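3-dehydroquinate dehydratase (Geobacillus kaustophilus, PDB 2YR1) probably catalyses the cis-dehydration of 3-dehydroquinate to 3-dehydroshikimate, the third step of the chorismate pathway, through a Schiff-base intermediate. Local coordinates at residues A[1-6]-A[223-228]; A[115-120]-A[141-146]; A[157-162]-A[192-197]; A[171-176]-A[199-204]. All blocks are in the same frame, centred on the assembly; numbering follows the deposited sequence.

In the fold
All four contacts lie in or against one (beta/alpha)8 (TIM) barrel. Interaction 1 opens and closes the series, bringing the N-terminus to the residues that lead into the last strand, 226-228. Between its segments, interaction 2 comes first and joins neighbouring strands 117-121 and 141-148; interactions 3 and 4 follow and alternate, pairing helices 155-167 and 182-198 outside the barrel and strands 172-177 and 203-207 within it. Centres of interactions 2 and 4 lie about 10 Å apart and those of 3 and 4 about 9 Å, whereas those of 2 and 3 are about 18 Å apart. Strand 172-177, which carries the predicted Schiff-base lysine K174, sits between strands 141-148 and 203-207, with helix 155-167 packed behind it.

Interaction 1: A[1-6]-A[223-228]; sequences MNISPK and GSAVTF
The I3 side chain points toward segment 223-228 and does most of the touching through one branch. Its CG2 is anti to the backbone N and beside the carbonyl carbon (chi1, measured to CG1, is -70°), which sets this methyl over the backbone of the turn from G223 to A225. I3 CG2 lies 3.7 Å from A225 CA and 3.8 Å from G223 C, so the methyl rests mainly on main chain; its one side-chain neighbour here is A225 CB, at 3.9 Å from I3 CG2. The same A225 methyl also meets S4, whose OG comes to 3.9 Å from A225 CB, so that A225 CB touches both residues. S4 OG is turned beside its own backbone N (chi1 -51°) and reaches a water at 2.6 Å from S4 OG. That water donates to the carbonyl of G223, at 2.6 Å from G223 O, and is the polar link between the segments. At its positive phi of 113°, G223 avoids the clash a CB would make with the preceding carbonyl O. S224 turns away and its OG is bonded by T205 N, while I3 O accepts from R196 of helix 182-198. The N-terminal arm is thereby laid against the loop entering strand 226-228, the last strand of the TIM-barrel fold of type I dehydroquinases, beside the hairpin of strands 8-10 and 13-15.

Interaction 2: A[115-120]-A[141-146]; sequences IDLVDY and WLVVSR
Strands 117-120 and 141-146 run parallel, with axes 4.7 Å apart at an angle of 25°, and are hydrogen-bonded from W141 N to D116 O at one end to S145 N and Y120 O at the other. They are the two strands of a beta-alpha-beta unit of the TIM barrel, connected through helix 127-137. The central bond, V143 N to V118 O at 2.9 Å, is nearly straight (173°), whereas the S145 N-H approaches Y120 O from above the carbonyl plane. Side chains alternate between the faces. On that of L117, D119, W141 and V143, the L117 and W141 side chains cross obliquely, and L117 CD1 lies 3.5 Å from W141 CB. D116 O sits at the edge of the W141 ring, near its plane. On the face of V118, Y120, L142 and V144, L142 CD1 lies nearest V118 O and reaches Y120 CB at 4.2 Å; helices 99-112 and 127-137 cover this side. Further along, D119 extends with CG anti to its backbone N (chi1 179°), which carries the carboxylate toward S145. S145 also bonds to H147, the predicted proton donor/acceptor, so it probably helps place that imidazole, and D119 has a weak, long ion pair with R86. S145 OG, in the crowded position between backbone N and carbonyl carbon, donates to the syn lone pair of D119 OD1 at 2.7 Å.

Interaction 3: A[157-162]-A[192-197]; sequences TLLADM and TEEARR
The closest meeting is between M162 and A195, on two neighbouring outer helices of the TIM barrel, 155-167 and 182-198, whose segment axes pass 9.3 Å apart at an angle of 36°. The M162 chain runs extended through chi2 and bends at chi3 (-79°), so that sulfur and terminal methyl both lie against the A195 methyl. M162 CE stands 3.5 Å from A195 CB, tighter than a usual carbon contact, and M162 SD lies 3.6 Å from the same A195 CB. Beside this pair, L159 has its CG anti to the backbone N (chi1 178°) and pushes CD1 onto the A195 backbone, with L159 CD1 3.7 Å from A195 CA. The other L159 methyl, CD2, meets the tip of E194; the two side chains cross at about a right angle, and E194 OE1 is 3.8 Å from L159 CD2. That carboxylate has its charge partner in K155, at the start of helix 155-167, so a salt bridge flanks the apolar contact on its partly exposed side. Inward, M162 and A195 both rest on L203 of strand 203-207, and M162 also touches V175, which seats the helix pair on the barrel wall. On the side of helix 182-198 turned from helix 155-167, toward the second subunit, E193 joins R196 and R197 in a salt-bridge network, and R197 also pairs with E183 of the second subunit. Within that network, R196 NH1 donates in the plane of its guanidinium to the syn lone pair of E193 OE1, at 2.9 Å, though the bond is bent.

Interaction 4: A[171-176]-A[199-204]; sequences DIAKVA and LAIPLI
K174 leaves its strand with CG anti to the backbone N (chi1 174°) and stays extended to its tip, while I204 has CG1 anti to the carbonyl carbon (chi1 -59°); the two cross obliquely, and K174 CG lies 3.9 Å from I204 CB. This I204 torsion, with chi2 anti, carries CD1 to I172, whose CG2, anti to its backbone N, is 3.5 Å from I204 CD1. I204 therefore touches both I172 and the lysine stem. Opposite, on the face of A173 and L203, A173 CB meets L203 CD1 at 3.9 Å. The parallel strands are joined by three bonds: A173 N to P202 O, I204 N to A173 O at 2.8 Å, and V175 N to I204 O. At the N-terminal end of the pairing, I201 CB and P202 CD press against the D171 carbonyl, while the carboxylate of D171 binds R132. K174, the predicted Schiff-base residue, thus has its aliphatic stem packed and its NZ carried beyond the contact to H147, near R86 and in a weak, long ion pair with D119. The positive charge of R86 would probably lower the lysine's pKa and D119 oppose this; Schiff-base formation needs the neutral amine.

Interaction 1: A[1-6]-A[223-228]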
loop_
_atom_site.group_PDB
_atom_site.type_symbol
_atom_site.label_atom_id
_atom_site.label_comp_id
_atom_site.label_asym_id
_atom_site.label_seq_id
_atom_site.Cartn_x
_atom_site.Cartn_y
_atom_site.Cartn_z
ATOM N N MET A 1 5.521 6.189 -17.187
ATOM C CA MET A 1 5.034 6.166 -15.789
ATOM C C MET A 1 3.515 6.007 -15.737
ATOM O O MET A 1 2.925 6.094 -14.659
ATOM C CB MET A 1 5.428 7.442 -15.053
ATOM C CG MET A 1 6.737 8.084 -15.510
ATOM S SD MET A 1 7.546 8.791 -14.034
ATOM C CE MET A 1 9.092 7.859 -14.025
ATOM N N ASN A 2 2.879 5.816 -16.890
ATOM C CA ASN A 2 1.430 5.609 -16.910
ATOM C C ASN A 2 1.220 4.258 -16.270
ATOM O O ASN A 2 2.142 3.449 -16.253
ATOM C CB ASN A 2 0.891 5.551 -18.343
ATOM C CG ASN A 2 0.526 6.925 -18.896
ATOM O OD1 ASN A 2 0.719 7.951 -18.241
ATOM N ND2 ASN A 2 -0.008 6.942 -20.106
ATOM N N ILE A 3 0.024 4.007 -15.742
ATOM C CA ILE A 3 -0.273 2.721 -15.134
ATOM C C ILE A 3 -0.018 1.566 -16.118
ATOM O O ILE A 3 0.663 0.581 -15.787
ATOM C CB ILE A 3 -1.758 2.675 -14.634
ATOM C CG1 ILE A 3 -1.921 3.589 -13.429
ATOM C CG2 ILE A 3 -2.158 1.237 -14.273
ATOM C CD1 ILE A 3 -3.379 3.948 -13.080
ATOM N N SER A 4 -0.572 1.676 -17.324
ATOM C CA SER A 4 -0.404 0.644 -18.350
ATOM C C SER A 4 0.429 1.168 -19.535
ATOM O O SER A 4 0.474 2.362 -19.785
ATOM C CB SER A 4 -1.770 0.199 -18.902
ATOM O OG SER A 4 -2.671 -0.139 -17.867
ATOM N N PRO A 5 1.084 0.268 -20.283
ATOM C CA PRO A 5 1.894 0.698 -21.437
ATOM C C PRO A 5 1.127 1.434 -22.547
ATOM O O PRO A 5 1.711 2.262 -23.252
ATOM C CB PRO A 5 2.530 -0.599 -21.924
ATOM C CG PRO A 5 1.602 -1.674 -21.402
ATOM C CD PRO A 5 1.293 -1.159 -20.013
ATOM N N LYS A 6 -0.160 1.126 -22.710
ATOM C CA LYS A 6 -0.988 1.808 -23.708
ATOM C C LYS A 6 -2.432 2.003 -23.230
ATOM O O LYS A 6 -3.280 1.113 -23.358
ATOM C CB LYS A 6 -0.976 1.048 -25.025
ATOM C CG LYS A 6 -1.656 1.827 -26.143
ATOM C CD LYS A 6 -1.344 1.212 -27.497
ATOM C CE LYS A 6 -2.067 1.959 -28.618
ATOM N NZ LYS A 6 -3.127 1.121 -29.242
ATOM N N GLY A 223 0.675 -1.538 -11.570
ATOM C CA GLY A 223 0.067 -1.880 -12.843
ATOM C C GLY A 223 -1.412 -2.205 -12.878
ATOM O O GLY A 223 -1.932 -2.543 -13.952
ATOM N N SER A 224 -2.109 -2.121 -11.746
ATOM C CA SER A 224 -3.537 -2.434 -11.789
ATOM C C SER A 224 -4.271 -1.153 -12.148
ATOM O O SER A 224 -4.275 -0.176 -11.379
ATOM C CB SER A 224 -4.031 -2.990 -10.445
ATOM O OG SER A 224 -5.342 -3.535 -10.583
ATOM N N ALA A 225 -4.907 -1.172 -13.318
ATOM C CA ALA A 225 -5.607 -0.004 -13.845
ATOM C C ALA A 225 -6.981 0.303 -13.306
ATOM O O ALA A 225 -7.471 1.433 -13.462
ATOM C CB ALA A 225 -5.686 -0.109 -15.356
ATOM N N VAL A 226 -7.610 -0.688 -12.687
ATOM C CA VAL A 226 -8.953 -0.513 -12.166
ATOM C C VAL A 226 -9.059 -1.072 -10.756
ATOM O O VAL A 226 -8.465 -2.100 -10.470
ATOM C CB VAL A 226 -9.971 -1.284 -13.009
ATOM C CG1 VAL A 226 -11.367 -1.053 -12.452
ATOM C CG2 VAL A 226 -9.873 -0.880 -14.458
ATOM N N THR A 227 -9.785 -0.388 -9.876
ATOM C CA THR A 227 -9.988 -0.898 -8.513
ATOM C C THR A 227 -11.507 -0.894 -8.281
ATOM O O THR A 227 -12.200 0.039 -8.698
ATOM C CB THR A 227 -9.283 -0.030 -7.430
ATOM O OG1 THR A 227 -9.466 -0.628 -6.136
ATOM C CG2 THR A 227 -9.880 1.384 -7.390
ATOM N N PHE A 228 -12.021 -1.953 -7.657
ATOM C CA PHE A 228 -13.445 -2.063 -7.391
ATOM C C PHE A 228 -13.798 -1.575 -5.981
ATOM O O PHE A 228 -13.239 -2.058 -4.990
ATOM C CB PHE A 228 -13.919 -3.509 -7.571
ATOM C CG PHE A 228 -13.919 -3.991 -9.010
ATOM C CD1 PHE A 228 -14.816 -4.973 -9.415
ATOM C CD2 PHE A 228 -13.027 -3.480 -9.949
ATOM C CE1 PHE A 228 -14.827 -5.435 -10.736
ATOM C CE2 PHE A 228 -13.026 -3.937 -11.276
ATOM C CZ PHE A 228 -13.928 -4.913 -11.666
HETATM O O HOH W 1 -1.874 -2.247 -16.564
#

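Interaction 2: A[115-120]-A[141-146]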
loop_
_atom_site.group_PDB
_atom_site.type_symbol
_atom_site.label_atom_id
_atom_site.label_comp_id
_atom_site.label_asym_id
_atom_site.label_seq_id
_atom_site.Cartn_x
_atom_site.Cartn_y
_atom_site.Cartn_z
ATOM N N ILE A 115 -24.126 -1.717 -23.275
ATOM C CA ILE A 115 -22.907 -1.913 -22.491
ATOM C C ILE A 115 -21.652 -1.494 -23.277
ATOM O O ILE A 115 -21.715 -1.287 -24.498
ATOM C CB ILE A 115 -22.792 -3.379 -22.045
ATOM C CG1 ILE A 115 -22.540 -4.278 -23.254
ATOM C CG2 ILE A 115 -24.081 -3.810 -21.352
ATOM C CD1 ILE A 115 -22.343 -5.739 -22.904
ATOM N N ASP A 116 -20.518 -1.380 -22.577
ATOM C CA ASP A 116 -19.246 -0.945 -23.174
ATOM C C ASP A 116 -18.130 -1.979 -23.018
ATOM O O ASP A 116 -17.224 -2.083 -23.857
ATOM C CB ASP A 116 -18.805 0.365 -22.524
ATOM C CG ASP A 116 -19.901 1.419 -22.536
ATOM O OD1 ASP A 116 -20.224 1.939 -23.627
ATOM O OD2 ASP A 116 -20.447 1.729 -21.457
ATOM N N LEU A 117 -18.197 -2.726 -21.924
ATOM C CA LEU A 117 -17.224 -3.762 -21.642
ATOM C C LEU A 117 -17.989 -5.022 -21.293
ATOM O O LEU A 117 -19.124 -4.967 -20.802
ATOM C CB LEU A 117 -16.356 -3.419 -20.424
ATOM C CG LEU A 117 -15.520 -2.168 -20.080
ATOM C CD1 LEU A 117 -14.141 -2.246 -20.682
ATOM C CD2 LEU A 117 -16.253 -0.926 -20.467
ATOM N N VAL A 118 -17.342 -6.154 -21.518
ATOM C CA VAL A 118 -17.897 -7.454 -21.179
ATOM C C VAL A 118 -16.787 -8.267 -20.507
ATOM O O VAL A 118 -15.674 -8.338 -21.024
ATOM C CB VAL A 118 -18.375 -8.232 -22.438
ATOM C CG1 VAL A 118 -18.723 -9.629 -22.062
ATOM C CG2 VAL A 118 -19.592 -7.567 -23.052
ATOM N N ASP A 119 -17.095 -8.863 -19.354
ATOM C CA ASP A 119 -16.149 -9.693 -18.620
ATOM C C ASP A 119 -16.424 -11.167 -18.954
ATOM O O ASP A 119 -17.556 -11.638 -18.842
ATOM C CB ASP A 119 -16.298 -9.475 -17.103
ATOM C CG ASP A 119 -15.344 -10.351 -16.283
ATOM O OD1 ASP A 119 -15.192 -11.543 -16.615
ATOM O OD2 ASP A 119 -14.754 -9.860 -15.296
ATOM N N TYR A 120 -15.393 -11.890 -19.377
ATOM C CA TYR A 120 -15.555 -13.302 -19.702
ATOM C C TYR A 120 -14.397 -14.084 -19.095
ATOM O O TYR A 120 -13.261 -13.602 -19.060
ATOM C CB TYR A 120 -15.597 -13.503 -21.215
ATOM C CG TYR A 120 -16.378 -14.718 -21.626
ATOM C CD1 TYR A 120 -17.731 -14.829 -21.312
ATOM C CD2 TYR A 120 -15.777 -15.752 -22.345
ATOM C CE1 TYR A 120 -18.468 -15.929 -21.702
ATOM C CE2 TYR A 120 -16.510 -16.865 -22.743
ATOM C CZ TYR A 120 -17.860 -16.944 -22.417
ATOM O OH TYR A 120 -18.608 -18.038 -22.803
ATOM N N TRP A 141 -15.455 -3.720 -25.484
ATOM C CA TRP A 141 -14.166 -4.133 -24.948
ATOM C C TRP A 141 -14.283 -5.465 -24.240
ATOM O O TRP A 141 -15.309 -5.775 -23.643
ATOM C CB TRP A 141 -13.633 -3.084 -23.991
ATOM C CG TRP A 141 -13.410 -1.771 -24.664
ATOM C CD1 TRP A 141 -14.246 -0.695 -24.666
ATOM C CD2 TRP A 141 -12.255 -1.386 -25.417
ATOM N NE1 TRP A 141 -13.677 0.343 -25.361
ATOM C CE2 TRP A 141 -12.453 -0.056 -25.833
ATOM C CE3 TRP A 141 -11.068 -2.039 -25.777
ATOM C CZ2 TRP A 141 -11.506 0.642 -26.592
ATOM C CZ3 TRP A 141 -10.125 -1.347 -26.533
ATOM C CH2 TRP A 141 -10.353 -0.016 -26.931
ATOM N N LEU A 142 -13.226 -6.262 -24.318
ATOM C CA LEU A 142 -13.240 -7.564 -23.695
ATOM C C LEU A 142 -12.266 -7.679 -22.542
ATOM O O LEU A 142 -11.056 -7.496 -22.707
ATOM C CB LEU A 142 -12.932 -8.659 -24.718
ATOM C CG LEU A 142 -12.947 -10.076 -24.129
ATOM C CD1 LEU A 142 -14.353 -10.381 -23.663
ATOM C CD2 LEU A 142 -12.489 -11.097 -25.160
ATOM N N VAL A 143 -12.821 -7.977 -21.372
ATOM C CA VAL A 143 -12.043 -8.187 -20.168
ATOM C C VAL A 143 -11.999 -9.706 -19.977
ATOM O O VAL A 143 -13.047 -10.350 -19.912
ATOM C CB VAL A 143 -12.742 -7.541 -18.922
ATOM C CG1 VAL A 143 -11.968 -7.871 -17.649
ATOM C CG2 VAL A 143 -12.848 -6.042 -19.100
ATOM N N VAL A 144 -10.815 -10.299 -19.925
ATOM C CA VAL A 144 -10.737 -11.724 -19.686
ATOM C C VAL A 144 -10.197 -11.905 -18.289
ATOM O O VAL A 144 -9.083 -11.460 -17.969
ATOM C CB VAL A 144 -9.853 -12.442 -20.680
ATOM C CG1 VAL A 144 -9.808 -13.950 -20.332
ATOM C CG2 VAL A 144 -10.430 -12.237 -22.093
ATOM N N SER A 145 -10.978 -12.589 -17.460
ATOM C CA SER A 145 -10.614 -12.754 -16.073
ATOM C C SER A 145 -10.490 -14.155 -15.519
ATOM O O SER A 145 -10.858 -15.150 -16.153
ATOM C CB SER A 145 -11.603 -11.963 -15.217
ATOM O OG SER A 145 -12.935 -12.412 -15.417
ATOM N N ARG A 146 -9.973 -14.191 -14.298
ATOM C CA ARG A 146 -9.750 -15.401 -13.535
ATOM C C ARG A 146 -9.874 -14.972 -12.083
ATOM O O ARG A 146 -9.272 -13.972 -11.690
ATOM C CB ARG A 146 -8.336 -15.919 -13.756
ATOM C CG ARG A 146 -8.116 -17.334 -13.261
ATOM C CD ARG A 146 -8.789 -18.338 -14.206
ATOM N NE ARG A 146 -8.047 -19.596 -14.301
ATOM C CZ ARG A 146 -8.026 -20.523 -13.351
ATOM N NH1 ARG A 146 -8.717 -20.337 -12.236
ATOM N NH2 ARG A 146 -7.300 -21.625 -13.512
#

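Interaction 3: A[157-162]-A[192-197]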
loop_
_atom_site.group_PDB
_atom_site.type_symbol
_atom_site.label_atom_id
_atom_site.label_comp_id
_atom_site.label_asym_id
_atom_site.label_seq_id
_atom_site.Cartn_x
_atom_site.Cartn_y
_atom_site.Cartn_z
ATOM N N THR A 157 1.785 -18.826 -11.796
ATOM C CA THR A 157 0.439 -19.154 -12.264
ATOM C C THR A 157 -0.323 -17.882 -12.616
ATOM O O THR A 157 -0.998 -17.818 -13.641
ATOM C CB THR A 157 -0.309 -19.934 -11.177
ATOM O OG1 THR A 157 0.520 -21.016 -10.744
ATOM C CG2 THR A 157 -1.609 -20.511 -11.702
ATOM N N LEU A 158 -0.193 -16.863 -11.769
ATOM C CA LEU A 158 -0.876 -15.589 -11.998
ATOM C C LEU A 158 -0.324 -14.927 -13.255
ATOM O O LEU A 158 -1.074 -14.373 -14.070
ATOM C CB LEU A 158 -0.696 -14.677 -10.772
ATOM C CG LEU A 158 -1.301 -15.268 -9.492
ATOM C CD1 LEU A 158 -1.132 -14.304 -8.325
ATOM C CD2 LEU A 158 -2.781 -15.591 -9.728
ATOM N N LEU A 159 0.994 -14.976 -13.410
ATOM C CA LEU A 159 1.617 -14.387 -14.589
ATOM C C LEU A 159 1.146 -15.131 -15.858
ATOM O O LEU A 159 0.798 -14.500 -16.851
ATOM C CB LEU A 159 3.140 -14.430 -14.450
ATOM C CG LEU A 159 3.924 -13.883 -15.651
ATOM C CD1 LEU A 159 3.403 -12.500 -16.045
ATOM C CD2 LEU A 159 5.412 -13.828 -15.289
ATOM N N ALA A 160 1.112 -16.462 -15.805
ATOM C CA ALA A 160 0.661 -17.268 -16.935
ATOM C C ALA A 160 -0.797 -16.962 -17.297
ATOM O O ALA A 160 -1.132 -16.833 -18.480
ATOM C CB ALA A 160 0.829 -18.758 -16.619
ATOM N N ASP A 161 -1.664 -16.829 -16.289
ATOM C CA ASP A 161 -3.071 -16.495 -16.538
ATOM C C ASP A 161 -3.221 -15.214 -17.336
ATOM O O ASP A 161 -3.985 -15.153 -18.292
ATOM C CB ASP A 161 -3.860 -16.315 -15.226
ATOM C CG ASP A 161 -4.127 -17.623 -14.512
ATOM O OD1 ASP A 161 -4.343 -18.658 -15.188
ATOM O OD2 ASP A 161 -4.144 -17.608 -13.263
ATOM N N MET A 162 -2.491 -14.178 -16.935
ATOM C CA MET A 162 -2.583 -12.901 -17.612
ATOM C C MET A 162 -1.966 -12.960 -19.011
ATOM O O MET A 162 -2.448 -12.317 -19.934
ATOM C CB MET A 162 -1.922 -11.802 -16.767
ATOM C CG MET A 162 -2.775 -11.380 -15.572
ATOM S SD MET A 162 -2.061 -10.119 -14.511
ATOM C CE MET A 162 -0.889 -11.093 -13.510
ATOM N N THR A 192 1.511 -8.727 -10.555
ATOM C CA THR A 192 0.940 -7.604 -11.281
ATOM C C THR A 192 2.050 -6.827 -11.968
ATOM O O THR A 192 1.984 -6.563 -13.174
ATOM C CB THR A 192 0.177 -6.668 -10.329
ATOM O OG1 THR A 192 -0.846 -7.425 -9.656
ATOM C CG2 THR A 192 -0.457 -5.515 -11.100
ATOM N N GLU A 193 3.069 -6.478 -11.187
ATOM C CA GLU A 193 4.219 -5.729 -11.682
ATOM C C GLU A 193 4.976 -6.501 -12.769
ATOM O O GLU A 193 5.446 -5.920 -13.758
ATOM C CB GLU A 193 5.160 -5.391 -10.503
ATOM C CG GLU A 193 6.394 -4.544 -10.870
ATOM C CD GLU A 193 6.048 -3.183 -11.489
ATOM O OE1 GLU A 193 5.127 -2.495 -11.000
ATOM O OE2 GLU A 193 6.715 -2.789 -12.471
ATOM N N GLU A 194 5.117 -7.803 -12.593
ATOM C CA GLU A 194 5.799 -8.579 -13.634
ATOM C C GLU A 194 4.953 -8.617 -14.902
ATOM O O GLU A 194 5.474 -8.461 -16.001
ATOM C CB GLU A 194 6.077 -9.993 -13.167
ATOM C CG GLU A 194 7.292 -10.092 -12.307
ATOM C CD GLU A 194 7.431 -11.446 -11.654
ATOM O OE1 GLU A 194 6.735 -12.397 -12.083
ATOM O OE2 GLU A 194 8.236 -11.558 -10.704
ATOM N N ALA A 195 3.648 -8.813 -14.746
ATOM C CA ALA A 195 2.748 -8.867 -15.893
ATOM C C ALA A 195 2.740 -7.538 -16.643
ATOM O O ALA A 195 2.700 -7.492 -17.878
ATOM C CB ALA A 195 1.342 -9.225 -15.426
ATOM N N ARG A 196 2.801 -6.458 -15.880
ATOM C CA ARG A 196 2.785 -5.105 -16.419
ATOM C C ARG A 196 3.910 -4.861 -17.416
ATOM O O ARG A 196 3.734 -4.169 -18.419
ATOM C CB ARG A 196 2.895 -4.121 -15.260
ATOM C CG ARG A 196 3.023 -2.676 -15.659
ATOM C CD ARG A 196 3.638 -1.921 -14.489
ATOM N NE ARG A 196 3.061 -0.594 -14.392
ATOM C CZ ARG A 196 3.253 0.222 -13.373
ATOM N NH1 ARG A 196 4.012 -0.154 -12.351
ATOM N NH2 ARG A 196 2.680 1.414 -13.383
ATOM N N ARG A 197 5.063 -5.439 -17.123
ATOM C CA ARG A 197 6.227 -5.319 -17.975
ATOM C C ARG A 197 6.195 -6.284 -19.164
ATOM O O ARG A 197 6.934 -6.099 -20.128
ATOM C CB ARG A 197 7.481 -5.561 -17.138
ATOM C CG ARG A 197 7.911 -4.331 -16.377
ATOM C CD ARG A 197 8.852 -4.680 -15.271
ATOM N NE ARG A 197 9.704 -3.554 -14.896
ATOM C CZ ARG A 197 9.264 -2.327 -14.650
ATOM N NH1 ARG A 197 7.966 -2.054 -14.745
ATOM N NH2 ARG A 197 10.117 -1.377 -14.288
#

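Interaction 4: A[171-176]-A[199-204]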
loop_
_atom_site.group_PDB
_atom_site.type_symbol
_atom_site.label_atom_id
_atom_site.label_comp_id
_atom_site.label_asym_id
_atom_site.label_seq_id
_atom_site.Cartn_x
_atom_site.Cartn_y
_atom_site.Cartn_z
ATOM N N ASP A 171 -8.751 -7.365 -24.111
ATOM C CA ASP A 171 -8.415 -5.959 -24.197
ATOM C C ASP A 171 -7.884 -5.561 -22.823
ATOM O O ASP A 171 -7.100 -4.617 -22.682
ATOM C CB ASP A 171 -9.640 -5.114 -24.543
ATOM C CG ASP A 171 -10.078 -5.283 -26.002
ATOM O OD1 ASP A 171 -9.230 -5.106 -26.900
ATOM O OD2 ASP A 171 -11.255 -5.596 -26.243
ATOM N N ILE A 172 -8.331 -6.305 -21.814
ATOM C CA ILE A 172 -7.932 -6.087 -20.430
ATOM C C ILE A 172 -7.863 -7.458 -19.777
ATOM O O ILE A 172 -8.754 -8.276 -19.966
ATOM C CB ILE A 172 -8.975 -5.238 -19.660
ATOM C CG1 ILE A 172 -9.093 -3.859 -20.306
ATOM C CG2 ILE A 172 -8.597 -5.154 -18.187
ATOM C CD1 ILE A 172 -10.017 -2.903 -19.576
ATOM N N ALA A 173 -6.793 -7.704 -19.022
ATOM C CA ALA A 173 -6.604 -8.977 -18.336
ATOM C C ALA A 173 -6.921 -8.787 -16.860
ATOM O O ALA A 173 -6.447 -7.828 -16.243
ATOM C CB ALA A 173 -5.167 -9.440 -18.492
ATOM N N LYS A 174 -7.723 -9.680 -16.284
ATOM C CA LYS A 174 -8.056 -9.530 -14.871
ATOM C C LYS A 174 -7.825 -10.786 -14.030
ATOM O O LYS A 174 -8.196 -11.890 -14.435
ATOM C CB LYS A 174 -9.513 -9.066 -14.728
ATOM C CG LYS A 174 -10.024 -9.016 -13.281
ATOM C CD LYS A 174 -11.503 -8.628 -13.196
ATOM C CE LYS A 174 -12.002 -8.794 -11.771
ATOM N NZ LYS A 174 -13.475 -8.930 -11.665
ATOM N N VAL A 175 -7.170 -10.627 -12.878
ATOM C CA VAL A 175 -6.965 -11.754 -11.961
ATOM C C VAL A 175 -7.230 -11.324 -10.513
ATOM O O VAL A 175 -6.726 -10.293 -10.058
ATOM C CB VAL A 175 -5.520 -12.353 -12.001
ATOM C CG1 VAL A 175 -5.211 -12.967 -13.378
ATOM C CG2 VAL A 175 -4.510 -11.289 -11.674
ATOM N N ALA A 176 -8.032 -12.101 -9.789
ATOM C CA ALA A 176 -8.279 -11.783 -8.381
ATOM C C ALA A 176 -7.920 -13.009 -7.524
ATOM O O ALA A 176 -8.129 -14.148 -7.941
ATOM C CB ALA A 176 -9.753 -11.363 -8.168
ATOM N N LEU A 199 2.925 -7.624 -20.678
ATOM C CA LEU A 199 1.764 -7.414 -21.547
ATOM C C LEU A 199 1.634 -6.020 -22.151
ATOM O O LEU A 199 2.129 -5.038 -21.605
ATOM C CB LEU A 199 0.463 -7.739 -20.798
ATOM C CG LEU A 199 0.397 -9.050 -20.014
ATOM C CD1 LEU A 199 -1.053 -9.435 -19.816
ATOM C CD2 LEU A 199 1.143 -10.140 -20.735
ATOM N N ALA A 200 0.946 -5.933 -23.286
ATOM C CA ALA A 200 0.763 -4.644 -23.939
ATOM C C ALA A 200 -0.579 -4.026 -23.561
ATOM O O ALA A 200 -0.823 -2.852 -23.846
ATOM C CB ALA A 200 0.860 -4.809 -25.472
ATOM N N ILE A 201 -1.441 -4.802 -22.899
ATOM C CA ILE A 201 -2.779 -4.326 -22.524
ATOM C C ILE A 201 -2.900 -4.036 -21.015
ATOM O O ILE A 201 -2.057 -4.467 -20.230
ATOM C CB ILE A 201 -3.849 -5.375 -22.895
ATOM C CG1 ILE A 201 -3.608 -6.652 -22.085
ATOM C CG2 ILE A 201 -3.799 -5.684 -24.396
ATOM C CD1 ILE A 201 -4.702 -7.737 -22.249
ATOM N N PRO A 202 -3.935 -3.280 -20.609
ATOM C CA PRO A 202 -4.158 -2.943 -19.192
ATOM C C PRO A 202 -4.421 -4.201 -18.363
ATOM O O PRO A 202 -4.890 -5.211 -18.884
ATOM C CB PRO A 202 -5.387 -2.024 -19.236
ATOM C CG PRO A 202 -5.210 -1.320 -20.583
ATOM C CD PRO A 202 -4.824 -2.477 -21.484
ATOM N N LEU A 203 -4.138 -4.111 -17.070
ATOM C CA LEU A 203 -4.305 -5.208 -16.127
ATOM C C LEU A 203 -5.201 -4.777 -14.962
ATOM O O LEU A 203 -5.183 -3.614 -14.548
ATOM C CB LEU A 203 -2.934 -5.571 -15.552
ATOM C CG LEU A 203 -2.043 -6.692 -16.073
ATOM C CD1 LEU A 203 -2.293 -6.971 -17.534
ATOM C CD2 LEU A 203 -0.601 -6.316 -15.791
ATOM N N ILE A 204 -5.986 -5.713 -14.442
ATOM C CA ILE A 204 -6.830 -5.444 -13.271
ATOM C C ILE A 204 -6.542 -6.568 -12.322
ATOM O O ILE A 204 -6.821 -7.728 -12.631
ATOM C CB ILE A 204 -8.332 -5.490 -13.564
ATOM C CG1 ILE A 204 -8.700 -4.469 -14.637
ATOM C CG2 ILE A 204 -9.137 -5.204 -12.273
ATOM C CD1 ILE A 204 -10.157 -4.603 -15.087
#